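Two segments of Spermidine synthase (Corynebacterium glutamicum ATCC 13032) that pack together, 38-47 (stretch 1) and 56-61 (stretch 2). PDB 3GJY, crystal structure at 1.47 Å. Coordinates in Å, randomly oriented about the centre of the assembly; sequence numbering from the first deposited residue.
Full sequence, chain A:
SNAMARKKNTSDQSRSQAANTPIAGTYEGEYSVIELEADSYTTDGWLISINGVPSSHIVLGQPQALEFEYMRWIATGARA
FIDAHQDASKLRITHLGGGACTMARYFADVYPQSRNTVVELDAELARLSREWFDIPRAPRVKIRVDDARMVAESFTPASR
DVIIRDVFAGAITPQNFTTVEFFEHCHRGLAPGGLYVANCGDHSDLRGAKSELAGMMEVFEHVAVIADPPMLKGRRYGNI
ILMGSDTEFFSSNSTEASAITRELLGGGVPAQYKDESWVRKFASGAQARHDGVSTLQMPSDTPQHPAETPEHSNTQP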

# COMPACT_ATOMS: atom_id res chain seq x y z
N ALA A 38 -16.15 -18.04 -1.98
CA ALA A 38 -17.26 -17.36 -1.31
C ALA A 38 -17.19 -17.65 0.18
O ALA A 38 -16.98 -18.80 0.59
N ASP A 39 -17.34 -16.62 1.00
CA ASP A 39 -17.45 -16.81 2.45
C ASP A 39 -18.65 -17.68 2.80
O ASP A 39 -19.76 -17.42 2.34
N SER A 40 -18.45 -18.65 3.68
CA SER A 40 -19.57 -19.49 4.16
C SER A 40 -20.59 -18.70 4.97
O SER A 40 -21.79 -18.96 4.91
N TYR A 41 -20.09 -17.71 5.70
CA TYR A 41 -20.94 -17.00 6.67
C TYR A 41 -21.38 -15.59 6.28
O TYR A 41 -22.36 -15.09 6.80
N THR A 42 -20.66 -14.94 5.37
CA THR A 42 -20.97 -13.56 4.98
C THR A 42 -21.65 -13.56 3.64
O THR A 42 -21.09 -14.06 2.66
N THR A 43 -22.86 -12.99 3.60
CA THR A 43 -23.56 -12.78 2.33
C THR A 43 -22.69 -11.91 1.43
O THR A 43 -22.24 -10.83 1.85
N ASP A 44 -22.43 -12.40 0.22
CA ASP A 44 -21.65 -11.63 -0.76
C ASP A 44 -20.20 -11.32 -0.31
O ASP A 44 -19.60 -10.35 -0.78
N GLY A 45 -19.65 -12.14 0.57
CA GLY A 45 -18.25 -12.04 0.95
C GLY A 45 -17.38 -12.94 0.07
O GLY A 45 -17.75 -14.09 -0.21
N TRP A 46 -16.23 -12.41 -0.34
CA TRP A 46 -15.36 -13.09 -1.29
C TRP A 46 -13.90 -12.95 -0.91
O TRP A 46 -13.43 -11.84 -0.60
N LEU A 47 -13.20 -14.09 -0.90
CA LEU A 47 -11.76 -14.12 -0.69
C LEU A 47 -11.09 -14.31 -2.04
O LEU A 47 -11.49 -15.19 -2.81
N SER A 56 -6.91 -10.49 -1.18
CA SER A 56 -7.88 -9.49 -0.78
C SER A 56 -9.18 -10.15 -0.30
O SER A 56 -9.39 -11.35 -0.52
N HIS A 57 -10.01 -9.38 0.40
CA HIS A 57 -11.33 -9.83 0.79
C HIS A 57 -12.29 -8.68 0.62
O HIS A 57 -11.95 -7.56 1.01
N ILE A 58 -13.44 -8.95 0.01
CA ILE A 58 -14.45 -7.90 -0.21
C ILE A 58 -15.82 -8.40 0.20
O ILE A 58 -16.09 -9.62 0.21
N VAL A 59 -16.68 -7.46 0.56
CA VAL A 59 -18.11 -7.74 0.70
C VAL A 59 -18.78 -6.84 -0.33
O VAL A 59 -18.64 -5.61 -0.29
N LEU A 60 -19.50 -7.45 -1.26
CA LEU A 60 -20.12 -6.66 -2.33
C LEU A 60 -21.09 -5.63 -1.72
O LEU A 60 -21.84 -5.93 -0.77
N GLY A 61 -21.05 -4.42 -2.24
CA GLY A 61 -21.92 -3.35 -1.77
C GLY A 61 -21.43 -2.64 -0.51
O GLY A 61 -22.06 -1.66 -0.08

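The two stretches pair as antiparallel strands, 45-47 against 56-59, with axes 4.7 Å apart at their closest and N-to-C directions 168° apart. Because the CA-to-CB bonds alternate along each strand, Leu47, His57 and Val59 lie on one face of the sheet and Trp46 and Ile58 on the other. The contact buries 462 Å², both sides summed.

Ser56 opens stretch 2 with its CA-to-CB bond directed away from stretch 1 (chi1 -169°, t), and its hydroxyl is hydrogen-bonded elsewhere in the structure. Its contribution here is through the backbone: Ser56 O lies 3.4 Å from Leu47 CD1, a methyl brought close by the t, p rotamer of the leucine.

His57 makes the polar side-chain contact. Its t rotamer (chi1 -178°, chi2 -81°) carries the ring along the sheet face, with Trp46 O over one ring face and Leu47 N 4.0 Å from His57 CD2, to Asp39. There His57 NE2 donates to Asp39 OD2 at 2.7 Å with an angle of 152° at the hydrogen, and makes a weak bond to Asp39 OD1 at 3.0 Å and 141°. Asp39 OD2 sits at the ring edge, near its plane, as a ring N-H donor requires; the aspartate is m, with its CA-to-CB bond toward stretch 2. Gly45 leaves the space this pair occupies: an ideal CB there would fall 2.1 Å from Asp39 OD2, a clash.

Ile58 turns to the opposite face, where it pairs with Trp46. The backbone closes this pair twice, Trp46 N to Ile58 O at 2.8 Å and Ile58 N to Trp46 O at 3.0 Å. Beside these bonds, Ile58 CG1 (chi1 60°, p; chi2 178°, t) meets Trp46 CB at 4.0 Å, an apolar contact near the base of the tryptophan side chain.

Val59 returns to the His57 face in the t rotamer (chi1 176°). Its CG2 lies 3.9 Å from CG2 of Thr42, an m rotamer directed toward stretch 2, while its CG1 is 3.8 Å from Thr43 O.

Leu60, beyond the strand, points toward stretch 1 in the m, t rotamer (-53°, -179°). Its CG approaches Trp46 CD1 to 4.1 Å, and its CD1 lies 4.1 Å from Trp46 NE1, oblique to the indole, whose own chi angles are -72° (m) and 91°. The leucine is held by Leu60 N donating to Asp44 O at 2.9 Å and 166°; alongside, Leu60 CB and Asp44 CB are 3.8 Å apart. Gly61 has no side chain and makes no contact with stretch 1.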

# COMPACT_ATOMS: atom_id res chain seq x y z
CB ALA A 38 -18.60 -17.88 -1.86
CB ASP A 39 -17.67 -15.48 3.17
CG ASP A 39 -16.46 -14.55 3.17
OD1 ASP A 39 -15.34 -14.89 2.75
OD2 ASP A 39 -16.69 -13.42 3.62
CB SER A 40 -19.03 -20.67 4.96
OG SER A 40 -18.41 -21.56 4.05
CB TYR A 41 -20.22 -16.95 8.01
CG TYR A 41 -20.13 -18.27 8.73
CD1 TYR A 41 -21.28 -18.91 9.18
CD2 TYR A 41 -18.88 -18.86 8.98
CE1 TYR A 41 -21.19 -20.12 9.91
CE2 TYR A 41 -18.78 -20.05 9.70
CZ TYR A 41 -19.94 -20.69 10.15
OH TYR A 41 -19.85 -21.88 10.87
CB THR A 42 -19.69 -12.74 4.87
OG1 THR A 42 -19.00 -12.79 6.11
CG2 THR A 42 -19.95 -11.29 4.49
CB THR A 43 -24.96 -12.14 2.56
OG1 THR A 43 -25.72 -12.99 3.44
CG2 THR A 43 -25.70 -11.95 1.28
CB ASP A 44 -22.38 -10.33 -1.17
CG ASP A 44 -23.67 -10.59 -1.94
OD1 ASP A 44 -23.73 -11.58 -2.70
OD2 ASP A 44 -24.62 -9.79 -1.77
CB TRP A 46 -15.53 -12.50 -2.70
CG TRP A 46 -16.84 -12.91 -3.26
CD1 TRP A 46 -18.04 -12.24 -3.16
CD2 TRP A 46 -17.11 -14.14 -3.93
NE1 TRP A 46 -19.04 -12.99 -3.78
CE2 TRP A 46 -18.49 -14.15 -4.26
CE3 TRP A 46 -16.31 -15.22 -4.33
CZ2 TRP A 46 -19.10 -15.21 -4.97
CZ3 TRP A 46 -16.90 -16.28 -5.04
CH2 TRP A 46 -18.29 -16.26 -5.35
CB LEU A 47 -11.35 -15.27 0.26
CG LEU A 47 -9.86 -15.29 0.62
CD1 LEU A 47 -9.35 -14.10 1.46
CD2 LEU A 47 -9.45 -16.60 1.32
CB SER A 56 -8.19 -8.49 -1.91
OG SER A 56 -8.93 -7.43 -1.34
CB HIS A 57 -11.32 -10.36 2.23
CG HIS A 57 -12.65 -10.87 2.65
ND1 HIS A 57 -13.65 -10.02 3.09
CD2 HIS A 57 -13.18 -12.11 2.63
CE1 HIS A 57 -14.74 -10.73 3.31
NE2 HIS A 57 -14.47 -12.00 3.06
CB ILE A 58 -14.49 -7.43 -1.66
CG1 ILE A 58 -14.83 -8.58 -2.62
CG2 ILE A 58 -13.14 -6.80 -2.04
CD1 ILE A 58 -14.93 -8.15 -4.11
CB VAL A 59 -18.61 -7.42 2.11
CG1 VAL A 59 -20.13 -7.65 2.17
CG2 VAL A 59 -17.87 -8.27 3.19
CB LEU A 60 -20.88 -7.58 -3.31
CG LEU A 60 -20.08 -8.75 -3.88
CD1 LEU A 60 -20.97 -9.57 -4.85
CD2 LEU A 60 -18.81 -8.27 -4.64